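Hypothetical methylmalonyl-CoA decarboxylase alpha subunit (Sulfolobus tokodaii, PDB 1X0U) belongs to the carboxyl transferase family, within the ClpP/crotonase clan, and is modelled as an assembly of six copies of one chain. Local coordinates at residues A[92-97]-A[119-124]; A[290-295]-A[304-309]; A[438-443]-A[468-473]. All coordinates share one frame; numbering follows the deposited sequence.

Contact 1. Residues A[92-97]-A[119-124]; sequences TVFAYA and YELALK
Phe94 and Tyr96 both start from the strand toward helix 109-125, but their first torsions send the rings to different targets. In Phe94 CG stands opposite the carbonyl carbon (chi1 -89°), which lays the ring against Leu121 and Ala122; in Tyr96 CG is tucked between the backbone N and the carbonyl carbon (chi1 66°), and the ring reaches to Tyr119. One face of the Phe94 ring spreads over the helix backbone where Leu121 passes into Ala122, with Ala122 N 3.9 Å above the ring plane near its rim. The far corner rests on leucine, Phe94 CZ lying 3.5 Å from Leu121 CB, while the near side meets the methyl of alanine, Phe94 CD1 to Ala122 CB being 3.6 Å. The small Ala122 thus lets the ring lie close to the helix.

The two tyrosines touch more lightly. Tyr119 leaves its backbone away from the strand, yet its ring comes back so that Tyr119 CE1 lies at the edge of the Tyr96 ring, 4.1 Å from Tyr96 CE1. A single water joins the buried phenols, 2.7 Å from Tyr96 OH and 2.9 Å from Tyr119 OH, and it lies in the plane of the Tyr96 ring.

Segments 92-97 and 119-124 run nearly antiparallel, at 168°, their axes approaching to 8.6 Å, as expected for the first half of a beta-alpha-beta crossover. Strand 91-98 leads through this helix to strand 129-133, its parallel neighbour in the sheet, while Trp85 of antiparallel strand 81-88 meets the Phe94 ring. Met504 of a second subunit packs on Phe94 and Leu121, and Tyr119 continues the layer toward Met156 of helix 144-160 and Val129 of strand 129-133.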
loop_
_atom_site.group_PDB
_atom_site.type_symbol
_atom_site.label_atom_id
_atom_site.label_comp_id
_atom_site.label_asym_id
_atom_site.label_seq_id
_atom_site.Cartn_x
_atom_site.Cartn_y
_atom_site.Cartn_z
ATOM N N THR A 92 -23.551 -12.456 13.204
ATOM C CA THR A 92 -23.629 -13.287 12.012
ATOM C C THR A 92 -22.538 -14.348 11.883
ATOM O O THR A 92 -21.345 -14.044 11.926
ATOM C CB THR A 92 -23.596 -12.428 10.736
ATOM O OG1 THR A 92 -24.652 -11.459 10.782
ATOM C CG2 THR A 92 -23.775 -13.303 9.507
ATOM N N VAL A 93 -22.952 -15.602 11.741
ATOM C CA VAL A 93 -21.989 -16.672 11.544
ATOM C C VAL A 93 -22.544 -17.629 10.497
ATOM O O VAL A 93 -23.751 -17.760 10.328
ATOM C CB VAL A 93 -21.641 -17.446 12.870
ATOM C CG1 VAL A 93 -22.219 -16.727 14.081
ATOM C CG2 VAL A 93 -22.090 -18.888 12.786
ATOM N N PHE A 94 -21.641 -18.267 9.773
ATOM C CA PHE A 94 -22.011 -19.225 8.754
ATOM C C PHE A 94 -21.827 -20.625 9.308
ATOM O O PHE A 94 -21.081 -20.841 10.265
ATOM C CB PHE A 94 -21.145 -19.048 7.501
ATOM C CG PHE A 94 -21.703 -18.060 6.511
ATOM C CD1 PHE A 94 -21.537 -16.693 6.696
ATOM C CD2 PHE A 94 -22.413 -18.506 5.398
ATOM C CE1 PHE A 94 -22.070 -15.786 5.784
ATOM C CE2 PHE A 94 -22.947 -17.614 4.485
ATOM C CZ PHE A 94 -22.779 -16.257 4.673
ATOM N N ALA A 95 -22.518 -21.582 8.710
ATOM C CA ALA A 95 -22.399 -22.959 9.152
ATOM C C ALA A 95 -22.918 -23.925 8.110
ATOM O O ALA A 95 -23.667 -23.551 7.209
ATOM C CB ALA A 95 -23.181 -23.159 10.458
ATOM N N TYR A 96 -22.470 -25.166 8.229
ATOM C CA TYR A 96 -22.960 -26.232 7.389
ATOM C C TYR A 96 -23.200 -27.370 8.364
ATOM O O TYR A 96 -22.504 -27.496 9.376
ATOM C CB TYR A 96 -21.978 -26.635 6.288
ATOM C CG TYR A 96 -20.681 -27.255 6.734
ATOM C CD1 TYR A 96 -19.500 -26.510 6.750
ATOM C CD2 TYR A 96 -20.616 -28.603 7.089
ATOM C CE1 TYR A 96 -18.297 -27.092 7.100
ATOM C CE2 TYR A 96 -19.409 -29.194 7.440
ATOM C CZ TYR A 96 -18.252 -28.428 7.443
ATOM O OH TYR A 96 -17.056 -28.994 7.817
ATOM N N ALA A 97 -24.221 -28.164 8.077
ATOM C CA ALA A 97 -24.572 -29.297 8.916
ATOM C C ALA A 97 -24.824 -30.449 7.967
ATOM O O ALA A 97 -25.768 -30.415 7.179
ATOM C CB ALA A 97 -25.827 -28.985 9.722
ATOM N N TYR A 119 -18.182 -21.015 2.786
ATOM C CA TYR A 119 -16.891 -20.459 3.166
ATOM C C TYR A 119 -16.537 -19.221 2.352
ATOM O O TYR A 119 -15.918 -18.296 2.878
ATOM C CB TYR A 119 -15.775 -21.486 2.995
ATOM C CG TYR A 119 -15.491 -22.306 4.228
ATOM C CD1 TYR A 119 -16.001 -23.592 4.361
ATOM C CD2 TYR A 119 -14.697 -21.799 5.260
ATOM C CE1 TYR A 119 -15.727 -24.363 5.489
ATOM C CE2 TYR A 119 -14.417 -22.561 6.396
ATOM C CZ TYR A 119 -14.935 -23.845 6.502
ATOM O OH TYR A 119 -14.654 -24.627 7.600
ATOM N N GLU A 120 -16.915 -19.201 1.071
ATOM C CA GLU A 120 -16.608 -18.046 0.222
ATOM C C GLU A 120 -17.402 -16.840 0.696
ATOM O O GLU A 120 -16.921 -15.720 0.664
ATOM C CB GLU A 120 -16.958 -18.311 -1.250
ATOM C CG GLU A 120 -16.157 -19.406 -1.958
ATOM C CD GLU A 120 -16.552 -19.536 -3.433
ATOM O OE1 GLU A 120 -17.732 -19.276 -3.757
ATOM O OE2 GLU A 120 -15.696 -19.901 -4.262
ATOM N N LEU A 121 -18.638 -17.068 1.111
ATOM C CA LEU A 121 -19.458 -15.968 1.584
ATOM C C LEU A 121 -18.948 -15.470 2.938
ATOM O O LEU A 121 -18.807 -14.266 3.155
ATOM C CB LEU A 121 -20.918 -16.401 1.691
ATOM C CG LEU A 121 -21.687 -16.500 0.370
ATOM C CD1 LEU A 121 -23.059 -17.118 0.591
ATOM C CD2 LEU A 121 -21.817 -15.104 -0.231
ATOM N N ALA A 122 -18.661 -16.402 3.837
ATOM C CA ALA A 122 -18.181 -16.036 5.160
ATOM C C ALA A 122 -16.862 -15.281 5.048
ATOM O O ALA A 122 -16.565 -14.406 5.856
ATOM C CB ALA A 122 -18.011 -17.290 6.030
ATOM N N LEU A 123 -16.072 -15.624 4.040
ATOM C CA LEU A 123 -14.798 -14.961 3.833
ATOM C C LEU A 123 -15.012 -13.555 3.261
ATOM O O LEU A 123 -14.282 -12.618 3.602
ATOM C CB LEU A 123 -13.924 -15.788 2.895
ATOM C CG LEU A 123 -12.420 -15.558 3.030
ATOM C CD1 LEU A 123 -11.985 -15.803 4.486
ATOM C CD2 LEU A 123 -11.678 -16.498 2.083
ATOM N N LYS A 124 -16.014 -13.406 2.398
ATOM C CA LYS A 124 -16.299 -12.098 1.803
ATOM C C LYS A 124 -16.851 -11.091 2.812
ATOM O O LYS A 124 -16.504 -9.910 2.763
ATOM C CB LYS A 124 -17.304 -12.217 0.652
ATOM C CG LYS A 124 -16.776 -12.843 -0.625
ATOM C CD LYS A 124 -17.760 -12.595 -1.778
ATOM C CE LYS A 124 -17.408 -13.411 -3.006
ATOM N NZ LYS A 124 -15.971 -13.244 -3.346
HETATM O O HOH W 1 -14.800 -27.478 7.889
#

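Contact 2. Residues A[290-295]-A[304-309]; sequences NMREII and FLEVHK
Arg292 grips the carboxylate of Glu306 side-on, with two nitrogens each serving a different oxygen. Arg292 NE donates to Glu306 OE1 at 3.1 Å along an almost straight path (170°), and the oxygen lies in the guanidinium plane. The second bond, Arg292 NH2 to Glu306 OE2, is also 3.1 Å long but more bent, its acceptor tilted out of that plane. Both oxygens use their syn lone pairs, and the two flat groups are only 20° from coplanar, so the paired bonds restrain the guanidinium against rotation.

Beside the salt bridge, Ile295 CD1 sits over one face of the Phe304 ring in a CH-pi contact, 3.6 Å from the ring centroid. Its exact placement is doubtful, because Ile295 CG1 lies implausibly near Arg292 O in the model. Glu306 CA backs the opposite face of the same ring, 4.1 Å above its plane.

The carboxylate gets there on an extended chain with CG anti to the backbone N (chi1 -168°), while Arg292 reaches across from the helix on a chain extended from CG to NE. Lys309 adds a second positive charge nearby and would be expected to reinforce the field around the carboxylate. At the start of the helix Asn290 is the N-cap, its OD1 accepting a weak bond from Arg292 N at 3.2 Å. Ile316 of strand 315-322 packs on Arg292, Phe304 and Glu306 alike.

The arrangement is that of an alpha/beta layer in a crotonase-clan fold: helix 291-298 packs beside strand 305-307, an outermost strand of the mixed sheet within this chain, and its antiparallel neighbour 315-322.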
loop_
_atom_site.group_PDB
_atom_site.type_symbol
_atom_site.label_atom_id
_atom_site.label_comp_id
_atom_site.label_asym_id
_atom_site.label_seq_id
_atom_site.Cartn_x
_atom_site.Cartn_y
_atom_site.Cartn_z
ATOM N N ASN A 290 -2.200 -25.910 42.791
ATOM C CA ASN A 290 -3.187 -25.735 41.737
ATOM C C ASN A 290 -3.053 -24.413 40.980
ATOM O O ASN A 290 -3.547 -23.380 41.439
ATOM C CB ASN A 290 -4.595 -25.845 42.332
ATOM C CG ASN A 290 -5.665 -25.919 41.273
ATOM O OD1 ASN A 290 -5.371 -26.113 40.092
ATOM N ND2 ASN A 290 -6.915 -25.779 41.684
ATOM N N MET A 291 -2.395 -24.452 39.821
ATOM C CA MET A 291 -2.206 -23.250 39.000
ATOM C C MET A 291 -3.546 -22.695 38.522
ATOM O O MET A 291 -3.704 -21.481 38.334
ATOM C CB MET A 291 -1.306 -23.562 37.792
ATOM C CG MET A 291 -1.116 -22.399 36.797
ATOM S SD MET A 291 -0.279 -20.918 37.460
ATOM C CE MET A 291 -1.576 -19.728 37.357
ATOM N N ARG A 292 -4.519 -23.581 38.339
ATOM C CA ARG A 292 -5.835 -23.152 37.884
ATOM C C ARG A 292 -6.492 -22.261 38.925
ATOM O O ARG A 292 -7.331 -21.428 38.600
ATOM C CB ARG A 292 -6.748 -24.354 37.621
ATOM C CG ARG A 292 -6.318 -25.240 36.476
ATOM C CD ARG A 292 -7.462 -26.167 36.049
ATOM N NE ARG A 292 -7.098 -26.943 34.869
ATOM C CZ ARG A 292 -6.242 -27.956 34.884
ATOM N NH1 ARG A 292 -5.670 -28.320 36.025
ATOM N NH2 ARG A 292 -5.937 -28.587 33.757
ATOM N N GLU A 293 -6.118 -22.442 40.186
ATOM C CA GLU A 293 -6.711 -21.645 41.245
ATOM C C GLU A 293 -6.228 -20.219 41.135
ATOM O O GLU A 293 -6.953 -19.279 41.455
ATOM C CB GLU A 293 -6.371 -22.224 42.623
ATOM C CG GLU A 293 -7.016 -21.455 43.755
ATOM C CD GLU A 293 -8.519 -21.349 43.592
ATOM O OE1 GLU A 293 -9.082 -20.301 43.974
ATOM O OE2 GLU A 293 -9.142 -22.313 43.090
ATOM N N ILE A 294 -5.001 -20.054 40.664
ATOM C CA ILE A 294 -4.450 -18.724 40.489
ATOM C C ILE A 294 -5.167 -18.032 39.333
ATOM O O ILE A 294 -5.487 -16.843 39.423
ATOM C CB ILE A 294 -2.934 -18.776 40.216
ATOM C CG1 ILE A 294 -2.215 -19.393 41.423
ATOM C CG2 ILE A 294 -2.414 -17.379 39.940
ATOM C CD1 ILE A 294 -0.698 -19.475 41.277
ATOM N N ILE A 295 -5.442 -18.766 38.251
ATOM C CA ILE A 295 -6.137 -18.133 37.137
ATOM C C ILE A 295 -7.548 -17.710 37.564
ATOM O O ILE A 295 -7.938 -16.571 37.321
ATOM C CB ILE A 295 -6.235 -19.046 35.852
ATOM C CG1 ILE A 295 -7.148 -20.235 36.109
ATOM C CG2 ILE A 295 -4.857 -19.557 35.433
ATOM C CD1 ILE A 295 -7.215 -21.215 34.936
ATOM N N PHE A 304 -13.172 -19.571 33.070
ATOM C CA PHE A 304 -12.074 -19.937 32.190
ATOM C C PHE A 304 -12.510 -21.047 31.232
ATOM O O PHE A 304 -12.884 -22.142 31.671
ATOM C CB PHE A 304 -10.889 -20.403 33.049
ATOM C CG PHE A 304 -9.672 -20.824 32.266
ATOM C CD1 PHE A 304 -9.053 -19.946 31.380
ATOM C CD2 PHE A 304 -9.103 -22.077 32.474
ATOM C CE1 PHE A 304 -7.884 -20.307 30.720
ATOM C CE2 PHE A 304 -7.938 -22.451 31.824
ATOM C CZ PHE A 304 -7.321 -21.566 30.944
ATOM N N LEU A 305 -12.474 -20.757 29.931
ATOM C CA LEU A 305 -12.845 -21.742 28.916
ATOM C C LEU A 305 -11.518 -22.375 28.526
ATOM O O LEU A 305 -10.722 -21.789 27.774
ATOM C CB LEU A 305 -13.509 -21.064 27.705
ATOM C CG LEU A 305 -14.198 -21.991 26.686
ATOM C CD1 LEU A 305 -14.749 -21.201 25.518
ATOM C CD2 LEU A 305 -13.209 -22.997 26.179
ATOM N N GLU A 306 -11.275 -23.573 29.044
ATOM C CA GLU A 306 -10.012 -24.244 28.791
ATOM C C GLU A 306 -9.924 -25.054 27.507
ATOM O O GLU A 306 -10.724 -25.960 27.262
ATOM C CB GLU A 306 -9.640 -25.128 29.982
ATOM C CG GLU A 306 -8.208 -25.619 29.920
ATOM C CD GLU A 306 -7.733 -26.177 31.240
ATOM O OE1 GLU A 306 -8.341 -25.854 32.270
ATOM O OE2 GLU A 306 -6.747 -26.927 31.253
ATOM N N VAL A 307 -8.927 -24.708 26.699
ATOM C CA VAL A 307 -8.666 -25.368 25.425
ATOM C C VAL A 307 -7.728 -26.556 25.665
ATOM O O VAL A 307 -6.779 -26.450 26.447
ATOM C CB VAL A 307 -7.997 -24.374 24.429
ATOM C CG1 VAL A 307 -7.679 -25.061 23.104
ATOM C CG2 VAL A 307 -8.909 -23.196 24.195
ATOM N N HIS A 308 -7.985 -27.677 24.988
ATOM C CA HIS A 308 -7.154 -28.875 25.143
ATOM C C HIS A 308 -7.037 -29.292 26.611
ATOM O O HIS A 308 -5.989 -29.775 27.051
ATOM C CB HIS A 308 -5.758 -28.607 24.586
ATOM C CG HIS A 308 -5.576 -29.024 23.159
ATOM N ND1 HIS A 308 -4.745 -28.351 22.286
ATOM C CD2 HIS A 308 -6.063 -30.086 22.470
ATOM C CE1 HIS A 308 -4.725 -28.979 21.126
ATOM N NE2 HIS A 308 -5.515 -30.037 21.210
ATOM N N LYS A 309 -8.114 -29.111 27.365
ATOM C CA LYS A 309 -8.112 -29.437 28.785
ATOM C C LYS A 309 -7.527 -30.808 29.127
ATOM O O LYS A 309 -6.706 -30.924 30.032
ATOM C CB LYS A 309 -9.535 -29.331 29.347
ATOM C CG LYS A 309 -9.598 -29.378 30.865
ATOM C CD LYS A 309 -11.012 -29.120 31.377
ATOM C CE LYS A 309 -11.079 -29.225 32.900
ATOM N NZ LYS A 309 -12.429 -28.859 33.431
#

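Contact 3. Residues A[438-443]-A[468-473]; sequences TGPEGA and EYRKLF
Tyr469 is the first residue of helix 463-473 here to meet the first turn of helix 440-447, at Pro440 and Ala443, and it carries much of the contact. With CG anti to the backbone N (chi1 -174°), its ring swings toward the other helix. Ala443 CB sits over one face in a CH-pi contact, 4.2 Å from the centroid and 23° off the normal, approaching closest at the phenol end, 3.9 Å from Tyr469 CZ. Nearer the root of the side chain, Pro440 CB comes within 3.9 Å of Tyr469 CD2.

Arg470 follows and also runs against the proline. Its CG lies 4.0 Å from Pro440 CB; a bend at chi3 (59°) then turns the guanidinium so that Pro440 CG meets it at the edge, in plane, 3.6 Å from Arg470 NH1. Pro440 CG is an apolar methylene, so this is a van der Waals approach; the charge has its partner elsewhere, Arg470 NH2 forming a salt bridge with Glu434.

On the partner helix, Gly439 is the N-cap and Pro440 opens the first turn, where a residue without a backbone N-H costs no helical hydrogen bond. The contact lies at the periphery of this crotonase-clan subunit, its centre about 36 Å from that of the chain, where a third subunit packs: its Ile140 rests on Ala443 and its Phe69 on Tyr469.

One turn on, Phe473 covers the face of the Tyr469 ring opposite Ala443, with Phe473 CD2 3.3 Å above its plane. Phe473 N also donates to Tyr469 O, while the Phe473 ring meets Trp478 edge-to-face.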
loop_
_atom_site.group_PDB
_atom_site.type_symbol
_atom_site.label_atom_id
_atom_site.label_comp_id
_atom_site.label_asym_id
_atom_site.label_seq_id
_atom_site.Cartn_x
_atom_site.Cartn_y
_atom_site.Cartn_z
ATOM N N THR A 438 19.555 -22.183 34.723
ATOM C CA THR A 438 19.257 -23.616 34.786
ATOM C C THR A 438 18.825 -23.907 36.224
ATOM O O THR A 438 18.934 -23.040 37.097
ATOM C CB THR A 438 20.493 -24.513 34.503
ATOM O OG1 THR A 438 21.202 -24.032 33.354
ATOM C CG2 THR A 438 20.042 -25.957 34.244
ATOM N N GLY A 439 18.340 -25.121 36.472
ATOM C CA GLY A 439 17.951 -25.471 37.825
ATOM C C GLY A 439 19.188 -25.251 38.674
ATOM O O GLY A 439 20.285 -25.640 38.263
ATOM N N PRO A 440 19.058 -24.622 39.853
ATOM C CA PRO A 440 20.210 -24.367 40.728
ATOM C C PRO A 440 21.185 -25.527 40.907
ATOM O O PRO A 440 22.396 -25.351 40.729
ATOM C CB PRO A 440 19.565 -23.921 42.047
ATOM C CG PRO A 440 18.146 -24.430 41.960
ATOM C CD PRO A 440 17.804 -24.219 40.512
ATOM N N GLU A 441 20.670 -26.706 41.250
ATOM C CA GLU A 441 21.531 -27.867 41.445
ATOM C C GLU A 441 22.431 -28.054 40.236
ATOM O O GLU A 441 23.642 -28.247 40.377
ATOM C CB GLU A 441 20.715 -29.144 41.648
ATOM C CG GLU A 441 21.579 -30.326 42.087
ATOM C CD GLU A 441 20.845 -31.655 42.048
ATOM O OE1 GLU A 441 19.644 -31.682 42.391
ATOM O OE2 GLU A 441 21.478 -32.675 41.686
ATOM N N GLY A 442 21.828 -28.002 39.050
ATOM C CA GLY A 442 22.588 -28.164 37.828
ATOM C C GLY A 442 23.621 -27.069 37.642
ATOM O O GLY A 442 24.738 -27.334 37.199
ATOM N N ALA A 443 23.242 -25.841 37.987
ATOM C CA ALA A 443 24.118 -24.682 37.864
ATOM C C ALA A 443 25.343 -24.808 38.772
ATOM O O ALA A 443 26.480 -24.624 38.326
ATOM C CB ALA A 443 23.344 -23.416 38.199
ATOM N N GLU A 468 23.685 -21.728 48.618
ATOM C CA GLU A 468 24.201 -20.372 48.446
ATOM C C GLU A 468 23.785 -19.744 47.113
ATOM O O GLU A 468 23.505 -18.548 47.042
ATOM C CB GLU A 468 25.729 -20.363 48.588
ATOM C CG GLU A 468 26.494 -20.937 47.404
ATOM C CD GLU A 468 28.005 -20.871 47.597
ATOM O OE1 GLU A 468 28.741 -21.070 46.605
ATOM O OE2 GLU A 468 28.461 -20.624 48.736
ATOM N N TYR A 469 23.741 -20.555 46.062
ATOM C CA TYR A 469 23.342 -20.070 44.752
ATOM C C TYR A 469 21.894 -19.587 44.798
ATOM O O TYR A 469 21.540 -18.596 44.161
ATOM C CB TYR A 469 23.468 -21.185 43.714
ATOM C CG TYR A 469 23.218 -20.734 42.293
ATOM C CD1 TYR A 469 24.231 -20.136 41.547
ATOM C CD2 TYR A 469 21.964 -20.884 41.700
ATOM C CE1 TYR A 469 24.005 -19.699 40.242
ATOM C CE2 TYR A 469 21.725 -20.448 40.397
ATOM C CZ TYR A 469 22.753 -19.855 39.677
ATOM O OH TYR A 469 22.531 -19.407 38.400
ATOM N N ARG A 470 21.061 -20.273 45.571
ATOM C CA ARG A 470 19.650 -19.906 45.660
ATOM C C ARG A 470 19.322 -18.553 46.285
ATOM O O ARG A 470 18.472 -17.831 45.772
ATOM C CB ARG A 470 18.860 -21.006 46.374
ATOM C CG ARG A 470 18.728 -22.286 45.565
ATOM C CD ARG A 470 17.812 -23.285 46.245
ATOM N NE ARG A 470 16.472 -22.742 46.451
ATOM C CZ ARG A 470 15.543 -22.626 45.507
ATOM N NH1 ARG A 470 15.790 -23.023 44.268
ATOM N NH2 ARG A 470 14.363 -22.102 45.809
ATOM N N LYS A 471 19.965 -18.188 47.388
ATOM C CA LYS A 471 19.641 -16.885 47.963
ATOM C C LYS A 471 20.289 -15.808 47.108
ATOM O O LYS A 471 19.870 -14.654 47.114
ATOM C CB LYS A 471 20.115 -16.761 49.410
ATOM C CG LYS A 471 21.615 -16.776 49.600
ATOM C CD LYS A 471 22.143 -18.197 49.728
ATOM C CE LYS A 471 23.368 -18.251 50.652
ATOM N NZ LYS A 471 24.493 -17.405 50.162
ATOM N N LEU A 472 21.303 -16.208 46.354
ATOM C CA LEU A 472 22.020 -15.302 45.465
ATOM C C LEU A 472 21.207 -15.017 44.191
ATOM O O LEU A 472 21.071 -13.863 43.778
ATOM C CB LEU A 472 23.373 -15.924 45.088
ATOM C CG LEU A 472 24.609 -15.024 45.027
ATOM C CD1 LEU A 472 24.894 -14.450 46.411
ATOM C CD2 LEU A 472 25.803 -15.831 44.540
ATOM N N PHE A 473 20.650 -16.068 43.582
ATOM C CA PHE A 473 19.886 -15.914 42.340
ATOM C C PHE A 473 18.492 -16.558 42.273
ATOM O O PHE A 473 17.692 -16.210 41.408
ATOM C CB PHE A 473 20.725 -16.441 41.178
ATOM C CG PHE A 473 22.127 -15.911 41.157
ATOM C CD1 PHE A 473 22.375 -14.574 40.876
ATOM C CD2 PHE A 473 23.200 -16.747 41.439
ATOM C CE1 PHE A 473 23.675 -14.078 40.877
ATOM C CE2 PHE A 473 24.504 -16.260 41.442
ATOM C CZ PHE A 473 24.742 -14.926 41.163
#

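In the fold
The three contacts follow one another along the chain, each closing before the next opens. Contact 1 belongs to the first of two mixed sheets, whereas strand 305-307 of contact 2 begins the second; both sheets take their strands in chain order, as two similar crotonase-like halves would. The centres of contacts 1 and 2 lie about 31 Å apart, on opposite sides of the chain's centre. Contact 3 comes late in the second half, between strands 434-436 and 487-488. Its centre is about 30 Å from that of contact 2 and about 55 Å from that of contact 1. Contacts 1 and 3 meet other subunits of the six-chain assembly, whereas contact 2 is touched by its own chain alone.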